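PDB 4OQ1: cell wall surface anchor family protein from Streptococcus pneumoniae, which probably anchors the pneumococcal pilus to the bacterial cell wall as an ancillary pilin that contains CnaB-type domains. Local coordinates for residues Val40-Leu44 and Ile114-Val119; Tyr121-Phe127 and Ile139-Asp145; Arg198-Thr202 and Phe220-Glu224; Arg257-Met263 and Arg307-Leu313. The protein carries 3 engineered substitutions. One frame throughout, in Å; residues are numbered along the deposited sequence.

Contact 1. Residues Val40-Leu44 and Ile114-Val119; sequences VVSQL and IQTDAV
The end of helix 37-42 packs on the loop that joins strand 114-115 to strand 120-129. V40 CG1 lies 3.9 Å from I114 CD1 and 3.7 Å from V119 CG1. V41 and S42 turn away from the loop. Q43 (chi1 m) comes nearest in the backbone register, with its CA 6.7 Å from that of V119. Its CB meets V119 CG2 at 3.3 Å, and its O lies 3.7 Å from A118 CB. Two i to i+3 backbone bonds shape the turn: Q43 N to V40 O, 2.8 Å, and L44 N to V41 O, 2.7 Å. L44 (m, t) extends CD2 to V119 CB at 4.1 Å and I114 CG2 at 4.3 Å. V119 (chi1 t) is thus the central apolar knob. An ST motif shapes the loop: V119 N donates to T116 OG1 at 2.7 Å. This is plain hydrophobic packing of a helix end on a sheet edge. F93 of strand 85-93 underlies V41, L44 and I114, and Q43 OE1 bonds S191 of the following domain.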
loop_
_atom_site.group_PDB
_atom_site.type_symbol
_atom_site.label_atom_id
_atom_site.label_comp_id
_atom_site.label_asym_id
_atom_site.label_seq_id
_atom_site.Cartn_x
_atom_site.Cartn_y
_atom_site.Cartn_z
ATOM N N VAL A 40 -14.305 11.207 -3.022
ATOM C CA VAL A 40 -13.947 12.593 -2.727
ATOM C C VAL A 40 -14.645 13.057 -1.481
ATOM O O VAL A 40 -14.010 13.564 -0.562
ATOM C CB VAL A 40 -14.398 13.538 -3.889
ATOM C CG1 VAL A 40 -14.252 14.967 -3.489
ATOM C CG2 VAL A 40 -13.655 13.205 -5.195
ATOM N N VAL A 41 -15.964 12.871 -1.421
ATOM C CA VAL A 41 -16.712 13.308 -0.227
ATOM C C VAL A 41 -16.118 12.649 1.019
ATOM O O VAL A 41 -15.826 13.303 2.029
ATOM C CB VAL A 41 -18.180 12.899 -0.383
ATOM C CG1 VAL A 41 -18.897 12.888 0.944
ATOM C CG2 VAL A 41 -18.884 13.768 -1.382
ATOM N N SER A 42 -15.859 11.357 0.922
ATOM C CA SER A 42 -15.304 10.631 2.070
ATOM C C SER A 42 -14.056 11.309 2.552
ATOM O O SER A 42 -13.741 11.267 3.700
ATOM C CB SER A 42 -15.054 9.188 1.726
ATOM O OG SER A 42 -13.928 9.051 0.916
ATOM N N GLN A 43 -13.345 11.996 1.691
ATOM C CA GLN A 43 -12.096 12.578 2.119
ATOM C C GLN A 43 -12.293 13.951 2.764
ATOM O O GLN A 43 -11.296 14.527 3.247
ATOM C CB GLN A 43 -11.122 12.716 0.956
ATOM C CG GLN A 43 -10.639 11.462 0.257
ATOM C CD GLN A 43 -9.838 11.862 -0.993
ATOM O OE1 GLN A 43 -8.688 12.340 -0.898
ATOM N NE2 GLN A 43 -10.451 11.712 -2.168
ATOM N N LEU A 44 -13.534 14.467 2.796
ATOM C CA LEU A 44 -13.762 15.787 3.391
ATOM C C LEU A 44 -13.844 15.771 4.906
ATOM O O LEU A 44 -14.585 14.988 5.474
ATOM C CB LEU A 44 -15.025 16.417 2.914
ATOM C CG LEU A 44 -15.061 16.690 1.428
ATOM C CD1 LEU A 44 -16.348 17.417 1.149
ATOM C CD2 LEU A 44 -13.853 17.511 0.992
ATOM N N ILE A 114 -13.851 22.477 -5.174
ATOM C CA ILE A 114 -13.403 22.133 -3.831
ATOM C C ILE A 114 -11.926 22.333 -3.729
ATOM O O ILE A 114 -11.163 21.945 -4.601
ATOM C CB ILE A 114 -13.581 20.630 -3.530
ATOM C CG1 ILE A 114 -15.002 20.196 -3.705
ATOM C CG2 ILE A 114 -13.118 20.334 -2.103
ATOM C CD1 ILE A 114 -15.215 18.740 -3.373
ATOM N N GLN A 115 -11.473 22.930 -2.646
ATOM C CA GLN A 115 -10.065 23.108 -2.529
ATOM C C GLN A 115 -9.670 23.076 -1.085
ATOM O O GLN A 115 -9.883 24.063 -0.393
ATOM C CB GLN A 115 -9.625 24.432 -3.173
ATOM C CG GLN A 115 -8.112 24.684 -3.148
ATOM C CD GLN A 115 -7.273 23.485 -3.677
ATOM O OE1 GLN A 115 -6.643 22.737 -2.882
ATOM N NE2 GLN A 115 -7.297 23.268 -5.018
ATOM N N THR A 116 -9.127 21.935 -0.634
ATOM C CA THR A 116 -8.793 21.707 0.760
ATOM C C THR A 116 -7.404 21.102 0.832
ATOM O O THR A 116 -6.783 20.765 -0.173
ATOM C CB THR A 116 -9.794 20.782 1.495
ATOM O OG1 THR A 116 -9.786 19.439 0.941
ATOM C CG2 THR A 116 -11.139 21.317 1.408
ATOM N N ASP A 117 -6.945 20.977 2.057
ATOM C CA ASP A 117 -5.684 20.345 2.369
ATOM C C ASP A 117 -5.687 18.881 2.003
ATOM O O ASP A 117 -4.646 18.320 1.828
ATOM C CB ASP A 117 -5.440 20.403 3.874
ATOM C CG ASP A 117 -5.308 21.825 4.402
ATOM O OD1 ASP A 117 -5.049 22.760 3.606
ATOM O OD2 ASP A 117 -5.462 21.986 5.640
ATOM N N ALA A 118 -6.861 18.271 1.967
ATOM C CA ALA A 118 -6.982 16.875 1.669
ATOM C C ALA A 118 -7.342 16.682 0.215
ATOM O O ALA A 118 -6.760 15.844 -0.453
ATOM C CB ALA A 118 -8.067 16.261 2.543
ATOM N N VAL A 119 -8.305 17.476 -0.253
ATOM C CA VAL A 119 -8.992 17.257 -1.520
ATOM C C VAL A 119 -9.065 18.524 -2.389
ATOM O O VAL A 119 -9.513 19.557 -1.920
ATOM C CB VAL A 119 -10.444 16.861 -1.231
ATOM C CG1 VAL A 119 -11.322 16.910 -2.479
ATOM C CG2 VAL A 119 -10.473 15.478 -0.690
#

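Contact 2. Residues Tyr121-Phe127 and Ile139-Asp145; sequences YPAEFLF and IVAKKTD
Strand 121-127 is extended throughout. Segment 139-145 leaves strand 137-140 and runs past strand 120-129, end-to-end directions 136° apart. The backbones are closest at A123 and K143, CA to CA 5.1 Å, and spread to 8.2 Å between the CA atoms of F127 and I139. Strand 137-140 is one edge of the sheet, and 120-129 lies next to the other, strand 114-115. Side chains join these far sides, with L30 of strand 28-33 touching F127 and I139. I139 (m, t) pushes CD1 to 3.4 Å from F127 CB and 4.0 Å from F125 CE2, its CG2 over one face of the F125 ring. A141 CB is a small bump between A123 CB at 4.4 Å and F125 CE1 at 4.3 Å. T144 CG2 settles 3.3 Å from both P122 CB and A123 N. The Y121 ring (chi1 t) offers a flat face to K143, whose CG sits 4.0 Å from its centroid, a CH-pi contact. T144 N donates to P122 O at 2.8 Å, and Y121 OH to A141 O at 2.7 Å. Water 1 bridges K142 O and, weakly, E124 N. Apolar packing runs along the whole contact, and direct hydrogen bonds fasten its Y121-P122 end.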
loop_
_atom_site.group_PDB
_atom_site.type_symbol
_atom_site.label_atom_id
_atom_site.label_comp_id
_atom_site.label_asym_id
_atom_site.label_seq_id
_atom_site.Cartn_x
_atom_site.Cartn_y
_atom_site.Cartn_z
ATOM N N TYR A 121 -10.676 19.693 -6.170
ATOM C CA TYR A 121 -11.474 19.357 -7.351
ATOM C C TYR A 121 -11.605 20.606 -8.196
ATOM O O TYR A 121 -12.651 21.297 -8.178
ATOM C CB TYR A 121 -12.786 18.812 -6.969
ATOM C CG TYR A 121 -13.459 18.127 -8.107
ATOM C CD1 TYR A 121 -13.560 16.718 -8.125
ATOM C CD2 TYR A 121 -13.973 18.822 -9.170
ATOM C CE1 TYR A 121 -14.131 16.073 -9.198
ATOM C CE2 TYR A 121 -14.574 18.202 -10.240
ATOM C CZ TYR A 121 -14.654 16.821 -10.260
ATOM O OH TYR A 121 -15.303 16.175 -11.336
ATOM N N PRO A 122 -10.553 20.897 -8.951
ATOM C CA PRO A 122 -10.541 21.975 -9.921
ATOM C C PRO A 122 -11.425 21.671 -11.084
ATOM O O PRO A 122 -11.481 20.561 -11.555
ATOM C CB PRO A 122 -9.083 22.089 -10.316
ATOM C CG PRO A 122 -8.497 20.788 -9.961
ATOM C CD PRO A 122 -9.266 20.192 -8.878
ATOM N N ALA A 123 -12.061 22.720 -11.585
ATOM C CA ALA A 123 -13.038 22.633 -12.619
ATOM C C ALA A 123 -13.340 24.050 -13.194
ATOM O O ALA A 123 -13.774 24.926 -12.497
ATOM C CB ALA A 123 -14.295 22.003 -12.071
ATOM N N GLU A 124 -13.170 24.204 -14.480
ATOM C CA GLU A 124 -13.377 25.428 -15.138
ATOM C C GLU A 124 -14.543 25.391 -16.043
ATOM O O GLU A 124 -14.478 24.694 -17.075
ATOM C CB GLU A 124 -12.175 25.762 -15.917
ATOM C CG GLU A 124 -10.982 25.986 -14.942
ATOM C CD GLU A 124 -9.630 26.235 -15.668
ATOM O OE1 GLU A 124 -9.608 26.388 -16.895
ATOM O OE2 GLU A 124 -8.607 26.284 -14.952
ATOM N N PHE A 125 -15.589 26.143 -15.670
ATOM C CA PHE A 125 -16.770 26.171 -16.510
ATOM C C PHE A 125 -17.573 27.437 -16.275
ATOM O O PHE A 125 -17.352 28.189 -15.276
ATOM C CB PHE A 125 -17.643 24.930 -16.276
ATOM C CG PHE A 125 -18.072 24.742 -14.849
ATOM C CD1 PHE A 125 -17.249 24.177 -13.875
ATOM C CD2 PHE A 125 -19.327 25.161 -14.451
ATOM C CE1 PHE A 125 -17.684 24.081 -12.577
ATOM C CE2 PHE A 125 -19.755 25.031 -13.165
ATOM C CZ PHE A 125 -18.958 24.453 -12.232
ATOM N N LEU A 126 -18.603 27.605 -17.093
ATOM C CA LEU A 126 -19.523 28.683 -16.855
ATOM C C LEU A 126 -20.842 28.039 -16.592
ATOM O O LEU A 126 -21.108 26.958 -17.088
ATOM C CB LEU A 126 -19.723 29.523 -18.136
ATOM C CG LEU A 126 -18.627 30.320 -18.807
ATOM C CD1 LEU A 126 -19.202 31.219 -19.878
ATOM C CD2 LEU A 126 -17.945 31.140 -17.779
ATOM N N PHE A 127 -21.629 28.718 -15.810
ATOM C CA PHE A 127 -23.052 28.429 -15.760
ATOM C C PHE A 127 -23.936 29.704 -15.822
ATOM O O PHE A 127 -23.564 30.743 -15.319
ATOM C CB PHE A 127 -23.373 27.526 -14.546
ATOM C CG PHE A 127 -23.204 28.145 -13.195
ATOM C CD1 PHE A 127 -24.266 28.796 -12.566
ATOM C CD2 PHE A 127 -21.966 28.157 -12.591
ATOM C CE1 PHE A 127 -24.154 29.321 -11.288
ATOM C CE2 PHE A 127 -21.803 28.741 -11.331
ATOM C CZ PHE A 127 -22.878 29.342 -10.691
ATOM N N ILE A 139 -25.197 20.480 -13.553
ATOM C CA ILE A 139 -23.950 20.405 -14.292
ATOM C C ILE A 139 -23.058 19.252 -13.796
ATOM O O ILE A 139 -22.782 19.133 -12.614
ATOM C CB ILE A 139 -23.155 21.687 -14.122
ATOM C CG1 ILE A 139 -23.894 22.777 -14.894
ATOM C CG2 ILE A 139 -21.704 21.541 -14.586
ATOM C CD1 ILE A 139 -23.297 24.113 -14.825
ATOM N N VAL A 140 -22.565 18.475 -14.747
ATOM C CA VAL A 140 -21.660 17.372 -14.473
ATOM C C VAL A 140 -20.235 17.936 -14.697
ATOM O O VAL A 140 -19.814 18.109 -15.841
ATOM C CB VAL A 140 -21.926 16.148 -15.389
ATOM C CG1 VAL A 140 -21.090 14.964 -14.949
ATOM C CG2 VAL A 140 -23.389 15.729 -15.458
ATOM N N ALA A 141 -19.504 18.232 -13.627
ATOM C CA ALA A 141 -18.281 19.054 -13.769
ATOM C C ALA A 141 -17.048 18.192 -14.063
ATOM O O ALA A 141 -16.808 17.218 -13.338
ATOM C CB ALA A 141 -18.038 19.770 -12.459
ATOM N N LYS A 142 -16.252 18.532 -15.100
ATOM C CA LYS A 142 -15.131 17.748 -15.477
ATOM C C LYS A 142 -14.027 18.242 -14.609
ATOM O O LYS A 142 -13.883 19.427 -14.410
ATOM C CB LYS A 142 -14.740 17.950 -16.932
ATOM C CG LYS A 142 -13.412 17.293 -17.287
ATOM C CD LYS A 142 -13.412 17.044 -18.782
ATOM C CE LYS A 142 -12.371 15.970 -19.143
ATOM N NZ LYS A 142 -11.076 16.563 -18.903
ATOM N N LYS A 143 -13.294 17.305 -14.039
ATOM C CA LYS A 143 -12.132 17.681 -13.202
ATOM C C LYS A 143 -10.996 18.124 -14.124
ATOM O O LYS A 143 -10.675 17.502 -15.106
ATOM C CB LYS A 143 -11.712 16.503 -12.278
ATOM C CG LYS A 143 -10.689 16.892 -11.206
ATOM C CD LYS A 143 -10.167 15.649 -10.462
ATOM C CE LYS A 143 -9.209 16.112 -9.369
ATOM N NZ LYS A 143 -8.938 15.006 -8.422
ATOM N N THR A 144 -10.346 19.186 -13.720
ATOM C CA THR A 144 -9.187 19.706 -14.390
ATOM C C THR A 144 -7.862 19.524 -13.558
ATOM O O THR A 144 -7.877 19.098 -12.451
ATOM C CB THR A 144 -9.429 21.188 -14.769
ATOM O OG1 THR A 144 -8.314 21.669 -15.469
ATOM C CG2 THR A 144 -9.582 21.969 -13.603
ATOM N N ASP A 145 -6.741 19.843 -14.163
ATOM C CA ASP A 145 -5.438 19.815 -13.501
ATOM C C ASP A 145 -5.054 18.431 -13.066
ATOM O O ASP A 145 -4.714 18.235 -11.936
ATOM C CB ASP A 145 -5.490 20.691 -12.264
ATOM C CG ASP A 145 -5.297 22.186 -12.569
ATOM O OD1 ASP A 145 -5.204 22.589 -13.751
ATOM O OD2 ASP A 145 -5.208 22.959 -11.606
HETATM O O HOH W 1 -14.096 21.561 -15.838
#

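Contact 3. Residues Arg198-Thr202 and Phe220-Glu224; sequences RTLYT and FKEVE
This contact belongs to the central CnaB domain, of the prealbumin-like family, and spans two strands that flank strand 167-174 in the same sheet. The segments do not pair: their closest CA atoms, T199 and V223, are 8.0 Å apart. Both chains are largely extended, but V223 and E224 form a classic beta bulge facing G167, and E222 centres an inverse gamma turn. V223 and E224 point their CB atoms across the gap. The main bond is Y201 OH to E224 OE1, 2.8 Å, with Y201 chi1 m and the carboxylate oxygen near the ring plane. Water 2 donates to the same E224 OE1 at 2.5 Å and lies 2.8 Å from T199 OG1, which also bonds K169. T199 CG2 meets V223 CG2 at 4.0 Å. On the interior side, L200 (m, p) reaches F220 CE1 with CD2 at 4.1 Å. Strand 167-174 runs between the segments, bonding L200 through F168 and K221 through K169. L200 and F220 extend into the domain interior, toward strands 207-211 and 150-157 respectively.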
loop_
_atom_site.group_PDB
_atom_site.type_symbol
_atom_site.label_atom_id
_atom_site.label_comp_id
_atom_site.label_asym_id
_atom_site.label_seq_id
_atom_site.Cartn_x
_atom_site.Cartn_y
_atom_site.Cartn_z
ATOM N N ARG A 198 -1.225 0.536 5.696
ATOM C CA ARG A 198 -1.553 -0.507 4.733
ATOM C C ARG A 198 -0.280 -1.160 4.155
ATOM O O ARG A 198 0.759 -0.510 3.955
ATOM C CB ARG A 198 -2.451 0.004 3.602
ATOM C CG ARG A 198 -3.776 0.574 4.064
ATOM C CD ARG A 198 -4.545 1.248 2.964
ATOM N NE ARG A 198 -4.820 0.315 1.860
ATOM C CZ ARG A 198 -5.259 0.661 0.638
ATOM N NH1 ARG A 198 -5.506 1.940 0.321
ATOM N NH2 ARG A 198 -5.426 -0.272 -0.280
ATOM N N THR A 199 -0.393 -2.457 3.906
ATOM C CA THR A 199 0.571 -3.173 3.132
ATOM C C THR A 199 0.103 -3.164 1.737
ATOM O O THR A 199 -1.084 -3.414 1.471
ATOM C CB THR A 199 0.779 -4.586 3.666
ATOM O OG1 THR A 199 1.233 -4.446 5.029
ATOM C CG2 THR A 199 1.832 -5.305 2.921
ATOM N N LEU A 200 1.028 -2.872 0.833
ATOM C CA LEU A 200 0.735 -2.823 -0.635
ATOM C C LEU A 200 1.242 -4.128 -1.230
ATOM O O LEU A 200 2.366 -4.521 -0.990
ATOM C CB LEU A 200 1.558 -1.642 -1.237
ATOM C CG LEU A 200 1.429 -0.176 -0.843
ATOM C CD1 LEU A 200 1.892 0.188 0.563
ATOM C CD2 LEU A 200 2.170 0.779 -1.745
ATOM N N TYR A 201 0.484 -4.800 -2.131
ATOM C CA TYR A 201 0.879 -6.076 -2.625
ATOM C C TYR A 201 1.014 -6.051 -4.139
ATOM O O TYR A 201 0.147 -5.523 -4.818
ATOM C CB TYR A 201 -0.241 -7.195 -2.294
ATOM C CG TYR A 201 -0.329 -7.477 -0.822
ATOM C CD1 TYR A 201 -1.206 -6.773 -0.049
ATOM C CD2 TYR A 201 0.522 -8.374 -0.214
ATOM C CE1 TYR A 201 -1.269 -6.961 1.324
ATOM C CE2 TYR A 201 0.524 -8.567 1.181
ATOM C CZ TYR A 201 -0.416 -7.928 1.941
ATOM O OH TYR A 201 -0.429 -8.063 3.330
ATOM N N THR A 202 2.062 -6.661 -4.619
ATOM C CA THR A 202 2.309 -6.895 -6.067
ATOM C C THR A 202 1.176 -7.601 -6.698
ATOM O O THR A 202 0.715 -8.595 -6.106
ATOM C CB THR A 202 3.675 -7.519 -6.406
ATOM O OG1 THR A 202 3.907 -8.877 -5.876
ATOM C CG2 THR A 202 4.807 -6.550 -5.917
ATOM N N PHE A 220 10.218 2.029 -0.464
ATOM C CA PHE A 220 9.370 0.870 -0.412
ATOM C C PHE A 220 10.084 -0.229 0.438
ATOM O O PHE A 220 11.195 -0.623 0.101
ATOM C CB PHE A 220 9.074 0.348 -1.812
ATOM C CG PHE A 220 8.086 1.107 -2.562
ATOM C CD1 PHE A 220 6.776 0.675 -2.634
ATOM C CD2 PHE A 220 8.472 2.177 -3.379
ATOM C CE1 PHE A 220 5.844 1.370 -3.397
ATOM C CE2 PHE A 220 7.533 2.848 -4.162
ATOM C CZ PHE A 220 6.228 2.449 -4.152
ATOM N N LYS A 221 9.474 -0.639 1.562
ATOM C CA LYS A 221 10.035 -1.631 2.433
ATOM C C LYS A 221 9.382 -2.940 2.306
ATOM O O LYS A 221 8.168 -3.034 2.397
ATOM C CB LYS A 221 9.935 -1.191 3.905
ATOM C CG LYS A 221 10.292 0.234 4.166
ATOM C CD LYS A 221 10.111 0.548 5.646
ATOM C CE LYS A 221 11.064 -0.173 6.571
ATOM N NZ LYS A 221 12.414 0.405 6.352
ATOM N N GLU A 222 10.174 -3.986 2.059
ATOM C CA GLU A 222 9.592 -5.324 1.765
ATOM C C GLU A 222 9.223 -6.095 3.043
ATOM O O GLU A 222 9.910 -7.041 3.440
ATOM C CB GLU A 222 10.537 -6.150 0.904
ATOM C CG GLU A 222 9.916 -7.416 0.419
ATOM C CD GLU A 222 10.721 -8.106 -0.696
ATOM O OE1 GLU A 222 11.678 -7.533 -1.201
ATOM O OE2 GLU A 222 10.391 -9.278 -0.976
ATOM N N VAL A 223 8.121 -5.712 3.652
ATOM C CA VAL A 223 7.698 -6.235 4.926
ATOM C C VAL A 223 7.129 -7.620 4.850
ATOM O O VAL A 223 7.190 -8.323 5.842
ATOM C CB VAL A 223 6.666 -5.289 5.637
ATOM C CG1 VAL A 223 7.386 -4.025 6.035
ATOM C CG2 VAL A 223 5.409 -5.072 4.769
ATOM N N GLU A 224 6.600 -8.023 3.679
ATOM C CA GLU A 224 6.022 -9.332 3.497
ATOM C C GLU A 224 6.499 -10.080 2.213
ATOM O O GLU A 224 5.750 -10.213 1.269
ATOM C CB GLU A 224 4.534 -9.217 3.500
ATOM C CG GLU A 224 3.808 -10.384 4.092
ATOM C CD GLU A 224 2.305 -10.100 4.097
ATOM O OE1 GLU A 224 1.944 -8.959 4.437
ATOM O OE2 GLU A 224 1.490 -11.007 3.759
HETATM O O HOH W 2 2.067 -6.973 6.006
#

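Contact 4. Residues Arg257-Met263 and Arg307-Leu313; sequences RGNVDFM and RFRVEGL
Strands 260-263 and 307-310 pair antiparallel, their axes 4.7 Å apart at closest and 157° between N-to-C directions. They form a ladder in the C-terminal, prealbumin-like domain, consistent with a CnaB fold. V260-V310 and F262-F308 are hydrogen-bonded pairs, D261-R309 and M263-R307 non-hydrogen-bonded. V260 N to V310 O is 2.9 Å and V310 N to V260 O 3.1 Å. F262 N to F308 O is 2.7 Å and F308 N to F262 O 3.1 Å. Beyond the strands, G258 N donates to L313 O at 3.0 Å, and G312 N to N259 OD1 at 2.8 Å. V260, F262, F308 and V310 face the core, where F262 meets F338 edge-to-face. F262 (chi1 m) places CB 3.5 Å from the centroid of the F308 ring (chi1 p), a CH-pi contact. The rings are near parallel but barely overlap. The other face carries a charge network. D261 OD1 takes R309 NE at 3.0 Å, a weak hydrogen bond within a salt bridge, and R307 NH2 at a long 3.7 Å. R309 NH2 bonds E311 OE1 at 2.6 Å. Water 3 accepts from R307 NE at 2.8 Å and donates to D261 OD1 at 3.1 Å and F308 O at 3.0 Å.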
loop_
_atom_site.group_PDB
_atom_site.type_symbol
_atom_site.label_atom_id
_atom_site.label_comp_id
_atom_site.label_asym_id
_atom_site.label_seq_id
_atom_site.Cartn_x
_atom_site.Cartn_y
_atom_site.Cartn_z
ATOM N N ARG A 257 15.193 -25.850 -2.349
ATOM C CA ARG A 257 14.727 -26.564 -1.134
ATOM C C ARG A 257 15.513 -27.862 -0.960
ATOM O O ARG A 257 16.027 -28.435 -1.952
ATOM C CB ARG A 257 13.229 -26.851 -1.242
ATOM C CG ARG A 257 12.355 -25.638 -1.079
ATOM C CD ARG A 257 10.921 -25.926 -1.512
ATOM N NE ARG A 257 10.854 -25.901 -2.985
ATOM C CZ ARG A 257 10.761 -26.955 -3.791
ATOM N NH1 ARG A 257 10.719 -28.196 -3.317
ATOM N NH2 ARG A 257 10.699 -26.765 -5.095
ATOM N N GLY A 258 15.600 -28.331 0.290
ATOM C CA GLY A 258 16.276 -29.599 0.616
ATOM C C GLY A 258 15.668 -30.294 1.818
ATOM O O GLY A 258 14.666 -29.800 2.401
ATOM N N ASN A 259 16.240 -31.465 2.174
ATOM C CA ASN A 259 15.648 -32.352 3.232
ATOM C C ASN A 259 16.717 -32.722 4.197
ATOM O O ASN A 259 17.935 -32.685 3.894
ATOM C CB ASN A 259 15.018 -33.628 2.644
ATOM C CG ASN A 259 14.203 -33.356 1.391
ATOM O OD1 ASN A 259 13.455 -32.410 1.334
ATOM N ND2 ASN A 259 14.373 -34.190 0.368
ATOM N N VAL A 260 16.287 -33.126 5.387
ATOM C CA VAL A 260 17.260 -33.601 6.369
ATOM C C VAL A 260 16.619 -34.740 7.135
ATOM O O VAL A 260 15.484 -34.667 7.554
ATOM C CB VAL A 260 17.752 -32.536 7.361
ATOM C CG1 VAL A 260 18.864 -33.082 8.267
ATOM C CG2 VAL A 260 18.264 -31.344 6.618
ATOM N N ASP A 261 17.385 -35.799 7.288
ATOM C CA ASP A 261 16.955 -36.995 8.047
ATOM C C ASP A 261 17.662 -36.942 9.342
ATOM O O ASP A 261 18.857 -36.732 9.376
ATOM C CB ASP A 261 17.439 -38.228 7.337
ATOM C CG ASP A 261 16.576 -38.573 6.150
ATOM O OD1 ASP A 261 15.318 -38.581 6.270
ATOM O OD2 ASP A 261 17.173 -38.821 5.077
ATOM N N PHE A 262 16.923 -37.189 10.389
ATOM C CA PHE A 262 17.475 -37.262 11.714
ATOM C C PHE A 262 17.242 -38.653 12.385
ATOM O O PHE A 262 16.254 -39.377 12.120
ATOM C CB PHE A 262 16.864 -36.175 12.634
ATOM C CG PHE A 262 17.113 -34.764 12.176
ATOM C CD1 PHE A 262 18.284 -34.108 12.589
ATOM C CD2 PHE A 262 16.156 -34.121 11.516
ATOM C CE1 PHE A 262 18.545 -32.848 12.191
ATOM C CE2 PHE A 262 16.397 -32.807 11.110
ATOM C CZ PHE A 262 17.616 -32.194 11.438
ATOM N N MET A 263 18.116 -38.926 13.348
ATOM C CA MET A 263 17.922 -40.070 14.291
ATOM C C MET A 263 18.336 -39.718 15.731
ATOM O O MET A 263 19.500 -39.262 16.004
ATOM C CB MET A 263 18.707 -41.301 13.828
ATOM C CG MET A 263 18.259 -42.536 14.590
ATOM S SD MET A 263 19.324 -43.973 14.323
ATOM C CE MET A 263 18.896 -44.883 15.773
ATOM N N ARG A 307 13.843 -42.235 14.384
ATOM C CA ARG A 307 13.836 -41.380 13.195
ATOM C C ARG A 307 12.747 -40.282 13.093
ATOM O O ARG A 307 11.604 -40.428 13.504
ATOM C CB ARG A 307 13.720 -42.201 11.883
ATOM C CG ARG A 307 14.802 -43.188 11.581
ATOM C CD ARG A 307 16.137 -42.502 11.346
ATOM N NE ARG A 307 16.184 -41.853 10.017
ATOM C CZ ARG A 307 16.675 -42.417 8.893
ATOM N NH1 ARG A 307 17.201 -43.648 8.871
ATOM N NH2 ARG A 307 16.677 -41.721 7.782
ATOM N N PHE A 308 13.177 -39.201 12.455
ATOM C CA PHE A 308 12.336 -38.112 12.054
ATOM C C PHE A 308 13.044 -37.304 10.981
ATOM O O PHE A 308 14.243 -37.432 10.752
ATOM C CB PHE A 308 11.898 -37.265 13.254
ATOM C CG PHE A 308 13.051 -36.603 13.999
ATOM C CD1 PHE A 308 13.801 -37.295 14.906
ATOM C CD2 PHE A 308 13.326 -35.240 13.803
ATOM C CE1 PHE A 308 14.810 -36.660 15.560
ATOM C CE2 PHE A 308 14.357 -34.617 14.514
ATOM C CZ PHE A 308 15.057 -35.331 15.355
ATOM N N ARG A 309 12.298 -36.369 10.386
ATOM C CA ARG A 309 12.668 -35.809 9.139
ATOM C C ARG A 309 11.988 -34.431 8.923
ATOM O O ARG A 309 10.945 -34.212 9.425
ATOM C CB ARG A 309 12.118 -36.773 8.088
ATOM C CG ARG A 309 12.692 -36.618 6.758
ATOM C CD ARG A 309 12.278 -37.817 5.908
ATOM N NE ARG A 309 12.993 -37.705 4.659
ATOM C CZ ARG A 309 12.493 -37.165 3.557
ATOM N NH1 ARG A 309 13.235 -37.090 2.458
ATOM N NH2 ARG A 309 11.245 -36.726 3.543
ATOM N N VAL A 310 12.685 -33.556 8.220
ATOM C CA VAL A 310 12.112 -32.299 7.674
ATOM C C VAL A 310 12.383 -32.313 6.150
ATOM O O VAL A 310 13.479 -32.652 5.685
ATOM C CB VAL A 310 12.730 -31.036 8.310
ATOM C CG1 VAL A 310 12.668 -31.130 9.806
ATOM C CG2 VAL A 310 14.191 -30.858 7.892
ATOM N N GLU A 311 11.344 -32.017 5.405
ATOM C CA GLU A 311 11.440 -32.089 3.969
ATOM C C GLU A 311 10.950 -30.787 3.297
ATOM O O GLU A 311 10.067 -30.084 3.810
ATOM C CB GLU A 311 10.635 -33.309 3.484
ATOM C CG GLU A 311 10.534 -33.391 1.954
ATOM C CD GLU A 311 9.933 -34.703 1.435
ATOM O OE1 GLU A 311 9.391 -35.482 2.262
ATOM O OE2 GLU A 311 10.005 -34.953 0.193
ATOM N N GLY A 312 11.489 -30.521 2.120
ATOM C CA GLY A 312 11.169 -29.292 1.386
ATOM C C GLY A 312 11.862 -28.199 2.174
ATOM O O GLY A 312 12.926 -28.387 2.716
ATOM N N LEU A 313 11.329 -27.044 2.321
ATOM C CA LEU A 313 12.157 -26.196 3.201
ATOM C C LEU A 313 13.446 -25.574 2.544
ATOM O O LEU A 313 14.427 -26.199 2.115
ATOM C CB LEU A 313 12.429 -26.975 4.500
ATOM C CG LEU A 313 13.154 -26.322 5.630
ATOM C CD1 LEU A 313 12.758 -26.942 6.968
ATOM C CD2 LEU A 313 14.591 -26.536 5.313
HETATM O O HOH W 3 14.563 -39.850 9.044
#

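The four contacts follow one another in series, and none nests in or crosses another. Contact 1 closes a 69-residue loop in the N-terminal domain, bringing its first helix onto the sheet edge. Contact 2 opens directly after and closes a short loop of 11 residues. The two touch through I114 O and Y121 N, on neighbouring strands of one sheet. The chain then leaves for the central domain, where contact 3 closes a 17-residue loop across strand 167-174. Contact 4 closes 43 residues in the last domain, tying strand 260-266 to edge strand 307-310. Its centre lies about 57 Å from that of contact 1, as expected of domains arranged end to end.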